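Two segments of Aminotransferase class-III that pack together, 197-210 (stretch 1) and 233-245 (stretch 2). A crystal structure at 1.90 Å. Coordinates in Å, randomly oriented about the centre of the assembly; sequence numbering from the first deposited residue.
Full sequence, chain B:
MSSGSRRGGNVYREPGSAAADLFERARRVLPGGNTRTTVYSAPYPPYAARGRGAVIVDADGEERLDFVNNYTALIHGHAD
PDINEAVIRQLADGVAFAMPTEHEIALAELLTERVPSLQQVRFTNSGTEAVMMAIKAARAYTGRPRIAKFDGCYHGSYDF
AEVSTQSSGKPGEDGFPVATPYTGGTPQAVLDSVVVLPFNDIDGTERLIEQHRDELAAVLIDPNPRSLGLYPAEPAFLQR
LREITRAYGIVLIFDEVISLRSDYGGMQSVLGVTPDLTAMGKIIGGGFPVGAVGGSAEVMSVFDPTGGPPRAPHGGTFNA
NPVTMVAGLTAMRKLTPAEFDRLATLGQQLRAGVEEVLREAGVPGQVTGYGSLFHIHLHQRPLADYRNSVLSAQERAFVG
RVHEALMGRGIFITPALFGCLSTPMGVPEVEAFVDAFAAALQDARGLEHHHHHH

Stretch 1 197-210: LPFNDIDGTERLIE
Stretch 2 (233-245) AEPAFLQRLREIT

Phe237 lies at the centre of the contact and has the largest area covered by the opposing stretch. Its side chain (chi1 t, chi2 84°) points toward stretch 1, where Asn200 CA sits over one ring face, 3.9 Å from the centroid in a CH-pi contact. At the ring edge, Ile202 CB approaches Phe237 CD1 at 3.8 Å and Thr205 OG1 lies 3.6 Å from Phe237 CE1. The edge of Phe237 is directed toward the face of Phe199 (chi1 t), with centroids 5.8 Å apart and planes at 56°; Phe199 CZ also meets Ala233 CB at 3.7 Å. Farther along, Ile209 (m, t) continues the apolar seam, its CD1 3.6 Å from Leu241 CD1 (Leu241 t, p) and its CG2 3.9 Å from Ile244 CD1 (Ile244 t, t).

Two helices, 202-210 and 235-245, carry most of these side chains. They run nearly parallel, at 11°, with axes 10.3 Å apart at closest approach. The register pairs Asn200 with Ala233, Ile202 with Phe237 and Glu206 with Ile244, at CA-CA distances of 5.8, 5.3 and 7.4 Å. A type II turn, Pro198 to Asp201, leads into the first helix, which Asp201 (chi1 t) caps by accepting Gly204 N at OD1, 3.1 Å away; Thr205 OG1 donates to Asp201 O at 2.9 Å.

Polar groups close the contact. Asn200, at phi/psi 63/26, directs OD1 to accept Glu234 N at 2.8 Å, tying the turn to the start of the second helix. Toward the solvent, Arg240 (m, t, p, 166°) and Glu206 (m, t, -25°) form a two-pronged salt bridge: Arg240 NH2 donates to Glu206 OE1 at 2.6 Å and Arg240 NE to Glu206 OE2 at 3.1 Å. Because the carboxylate occupies the guanidinium edge, one face remains free to cover Ile202 (t, p), whose CG1 lies 3.3 Å from Arg240 NE.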

# COMPACT_ATOMS: atom_id res chain seq x y z
N LEU B 197 20.96 -4.64 -14.08
CA LEU B 197 21.44 -4.04 -15.31
C LEU B 197 22.11 -2.70 -15.04
O LEU B 197 21.84 -2.05 -14.03
CB LEU B 197 20.29 -3.84 -16.31
CG LEU B 197 19.32 -5.01 -16.52
CD1 LEU B 197 18.09 -4.54 -17.27
CD2 LEU B 197 20.01 -6.12 -17.28
N PRO B 198 23.00 -2.26 -15.93
CA PRO B 198 23.62 -0.93 -15.78
C PRO B 198 22.85 0.19 -16.48
O PRO B 198 22.71 0.17 -17.72
CB PRO B 198 25.01 -1.12 -16.40
CG PRO B 198 24.82 -2.22 -17.43
CD PRO B 198 23.67 -3.09 -16.95
N PHE B 199 22.35 1.17 -15.72
CA PHE B 199 21.55 2.24 -16.32
C PHE B 199 22.39 3.03 -17.31
O PHE B 199 23.56 3.34 -17.06
CB PHE B 199 20.98 3.15 -15.22
CG PHE B 199 19.88 4.09 -15.68
CD1 PHE B 199 18.57 3.64 -15.81
CD2 PHE B 199 20.16 5.41 -15.98
CE1 PHE B 199 17.55 4.50 -16.21
CE2 PHE B 199 19.15 6.27 -16.39
CZ PHE B 199 17.84 5.81 -16.51
N ASN B 200 21.81 3.32 -18.48
CA ASN B 200 22.45 4.13 -19.53
C ASN B 200 23.73 3.48 -20.08
O ASN B 200 24.63 4.17 -20.57
CB ASN B 200 22.76 5.55 -19.05
CG ASN B 200 21.70 6.55 -19.46
OD1 ASN B 200 21.06 6.39 -20.50
ND2 ASN B 200 21.50 7.58 -18.65
N ASP B 201 23.82 2.16 -20.00
CA ASP B 201 24.93 1.40 -20.58
C ASP B 201 24.26 0.32 -21.43
O ASP B 201 23.93 -0.76 -20.93
CB ASP B 201 25.84 0.86 -19.46
CG ASP B 201 26.84 -0.18 -19.95
OD1 ASP B 201 26.85 -0.53 -21.15
OD2 ASP B 201 27.61 -0.66 -19.09
N ILE B 202 24.01 0.64 -22.70
CA ILE B 202 23.17 -0.25 -23.50
C ILE B 202 23.89 -1.55 -23.81
O ILE B 202 23.26 -2.61 -23.91
CB ILE B 202 22.68 0.46 -24.78
CG1 ILE B 202 21.62 -0.39 -25.50
CG2 ILE B 202 23.83 0.77 -25.71
CD1 ILE B 202 20.46 -0.85 -24.62
N ASP B 203 25.22 -1.53 -23.93
CA ASP B 203 25.96 -2.75 -24.24
C ASP B 203 25.80 -3.80 -23.15
O ASP B 203 25.43 -4.95 -23.42
CB ASP B 203 27.43 -2.42 -24.47
CG ASP B 203 28.26 -3.64 -24.77
OD1 ASP B 203 28.11 -4.21 -25.88
OD2 ASP B 203 29.07 -4.04 -23.90
N GLY B 204 26.12 -3.43 -21.90
CA GLY B 204 25.96 -4.37 -20.80
C GLY B 204 24.51 -4.78 -20.59
O GLY B 204 24.22 -5.94 -20.31
N THR B 205 23.59 -3.82 -20.73
CA THR B 205 22.17 -4.10 -20.60
C THR B 205 21.73 -5.17 -21.61
O THR B 205 21.06 -6.14 -21.25
CB THR B 205 21.37 -2.81 -20.80
OG1 THR B 205 21.57 -1.94 -19.67
CG2 THR B 205 19.89 -3.08 -20.97
N GLU B 206 22.13 -5.00 -22.87
CA GLU B 206 21.76 -5.96 -23.90
C GLU B 206 22.39 -7.32 -23.64
O GLU B 206 21.72 -8.35 -23.78
CB GLU B 206 22.16 -5.44 -25.28
CG GLU B 206 21.23 -4.35 -25.81
CD GLU B 206 21.50 -3.99 -27.26
OE1 GLU B 206 22.64 -4.20 -27.73
OE2 GLU B 206 20.56 -3.49 -27.93
N ARG B 207 23.67 -7.35 -23.25
CA ARG B 207 24.32 -8.64 -23.03
C ARG B 207 23.64 -9.41 -21.89
O ARG B 207 23.43 -10.62 -21.98
CB ARG B 207 25.81 -8.44 -22.73
CG ARG B 207 26.67 -8.02 -23.93
CD ARG B 207 28.15 -7.90 -23.52
NE ARG B 207 28.45 -6.61 -22.90
CZ ARG B 207 29.29 -6.43 -21.88
NH1 ARG B 207 29.92 -7.47 -21.34
NH2 ARG B 207 29.49 -5.21 -21.38
N LEU B 208 23.26 -8.70 -20.82
CA LEU B 208 22.58 -9.36 -19.70
C LEU B 208 21.18 -9.84 -20.08
O LEU B 208 20.78 -10.94 -19.70
CB LEU B 208 22.54 -8.43 -18.50
CG LEU B 208 23.84 -8.40 -17.70
CD1 LEU B 208 23.88 -7.18 -16.79
CD2 LEU B 208 23.99 -9.68 -16.89
N ILE B 209 20.42 -9.02 -20.80
CA ILE B 209 19.06 -9.47 -21.21
C ILE B 209 19.17 -10.68 -22.14
O ILE B 209 18.44 -11.65 -21.95
CB ILE B 209 18.26 -8.31 -21.83
CG1 ILE B 209 17.89 -7.29 -20.75
CG2 ILE B 209 17.04 -8.84 -22.56
CD1 ILE B 209 17.41 -5.97 -21.27
N GLU B 210 20.15 -10.65 -23.04
CA GLU B 210 20.35 -11.74 -24.03
C GLU B 210 20.63 -13.05 -23.29
O GLU B 210 20.02 -14.06 -23.61
CB GLU B 210 21.52 -11.35 -24.92
CG GLU B 210 21.25 -11.56 -26.39
CD GLU B 210 21.03 -13.02 -26.67
OE1 GLU B 210 21.43 -13.82 -25.83
OE2 GLU B 210 20.45 -13.35 -27.72
N ALA B 233 17.25 8.38 -18.84
CA ALA B 233 17.63 7.37 -19.83
C ALA B 233 17.81 8.05 -21.18
O ALA B 233 16.94 8.80 -21.64
CB ALA B 233 16.55 6.28 -19.90
N GLU B 234 18.97 7.80 -21.81
CA GLU B 234 19.26 8.45 -23.08
C GLU B 234 18.46 7.79 -24.21
O GLU B 234 18.15 6.59 -24.14
CB GLU B 234 20.77 8.39 -23.36
CG GLU B 234 21.56 9.30 -22.41
CD GLU B 234 23.08 9.19 -22.54
OE1 GLU B 234 23.59 8.15 -23.02
OE2 GLU B 234 23.77 10.17 -22.14
N PRO B 235 18.10 8.56 -25.24
CA PRO B 235 17.12 8.05 -26.22
C PRO B 235 17.55 6.77 -26.93
O PRO B 235 16.74 5.84 -27.04
CB PRO B 235 16.96 9.23 -27.20
CG PRO B 235 17.30 10.45 -26.38
CD PRO B 235 18.37 10.00 -25.41
N ALA B 236 18.80 6.68 -27.39
CA ALA B 236 19.26 5.47 -28.06
C ALA B 236 19.20 4.26 -27.14
O ALA B 236 18.78 3.16 -27.55
CB ALA B 236 20.68 5.66 -28.59
N PHE B 237 19.62 4.44 -25.88
CA PHE B 237 19.56 3.37 -24.88
C PHE B 237 18.14 2.86 -24.70
O PHE B 237 17.88 1.66 -24.72
CB PHE B 237 20.14 3.90 -23.56
CG PHE B 237 19.79 3.06 -22.35
CD1 PHE B 237 20.54 1.95 -22.02
CD2 PHE B 237 18.74 3.41 -21.53
CE1 PHE B 237 20.24 1.19 -20.91
CE2 PHE B 237 18.43 2.66 -20.40
CZ PHE B 237 19.18 1.55 -20.10
N LEU B 238 17.18 3.78 -24.53
CA LEU B 238 15.81 3.39 -24.24
C LEU B 238 15.14 2.77 -25.46
O LEU B 238 14.34 1.83 -25.34
CB LEU B 238 15.03 4.61 -23.73
CG LEU B 238 13.73 4.39 -22.93
CD1 LEU B 238 14.00 3.70 -21.58
CD2 LEU B 238 13.01 5.72 -22.71
N GLN B 239 15.48 3.25 -26.66
CA GLN B 239 14.93 2.66 -27.88
C GLN B 239 15.45 1.25 -28.08
O GLN B 239 14.68 0.34 -28.44
CB GLN B 239 15.27 3.54 -29.09
CG GLN B 239 14.57 4.91 -29.12
CD GLN B 239 15.28 5.94 -30.00
OE1 GLN B 239 16.02 5.58 -30.92
NE2 GLN B 239 15.06 7.23 -29.71
N ARG B 240 16.74 1.02 -27.84
CA ARG B 240 17.26 -0.33 -27.99
C ARG B 240 16.73 -1.26 -26.90
O ARG B 240 16.51 -2.46 -27.17
CB ARG B 240 18.78 -0.29 -27.98
CG ARG B 240 19.33 0.30 -29.28
CD ARG B 240 20.83 0.55 -29.21
NE ARG B 240 21.57 -0.66 -28.83
CZ ARG B 240 22.88 -0.79 -28.95
NH1 ARG B 240 23.61 0.22 -29.44
NH2 ARG B 240 23.48 -1.91 -28.57
N LEU B 241 16.51 -0.74 -25.69
CA LEU B 241 15.87 -1.54 -24.65
C LEU B 241 14.47 -1.95 -25.08
O LEU B 241 14.06 -3.11 -24.88
CB LEU B 241 15.83 -0.76 -23.33
CG LEU B 241 15.15 -1.46 -22.13
CD1 LEU B 241 15.87 -2.76 -21.79
CD2 LEU B 241 15.07 -0.54 -20.90
N ARG B 242 13.71 -1.01 -25.66
CA ARG B 242 12.38 -1.35 -26.15
C ARG B 242 12.46 -2.44 -27.23
O ARG B 242 11.67 -3.39 -27.22
CB ARG B 242 11.66 -0.10 -26.67
CG ARG B 242 10.36 -0.37 -27.45
CD ARG B 242 9.20 -0.78 -26.52
NE ARG B 242 9.30 -2.17 -26.08
CZ ARG B 242 8.38 -2.81 -25.37
NH1 ARG B 242 7.26 -2.19 -25.00
NH2 ARG B 242 8.58 -4.08 -25.02
N GLU B 243 13.43 -2.32 -28.14
CA GLU B 243 13.53 -3.31 -29.23
C GLU B 243 13.86 -4.69 -28.69
O GLU B 243 13.24 -5.69 -29.09
CB GLU B 243 14.58 -2.88 -30.26
CG GLU B 243 14.21 -1.64 -31.05
CD GLU B 243 13.46 -1.95 -32.33
OE1 GLU B 243 12.53 -2.79 -32.29
OE2 GLU B 243 13.80 -1.35 -33.38
N ILE B 244 14.82 -4.78 -27.77
CA ILE B 244 15.25 -6.11 -27.35
C ILE B 244 14.20 -6.77 -26.47
O ILE B 244 13.98 -7.99 -26.57
CB ILE B 244 16.63 -6.06 -26.65
CG1 ILE B 244 17.13 -7.49 -26.36
CG2 ILE B 244 16.58 -5.26 -25.36
CD1 ILE B 244 18.57 -7.56 -25.91
N THR B 245 13.51 -6.00 -25.61
CA THR B 245 12.45 -6.60 -24.82
C THR B 245 11.29 -7.05 -25.70
O THR B 245 10.71 -8.12 -25.48
CB THR B 245 11.94 -5.65 -23.73
OG1 THR B 245 11.61 -4.38 -24.31
CG2 THR B 245 12.99 -5.47 -22.64
O HOH W 1 23.05 5.79 -22.51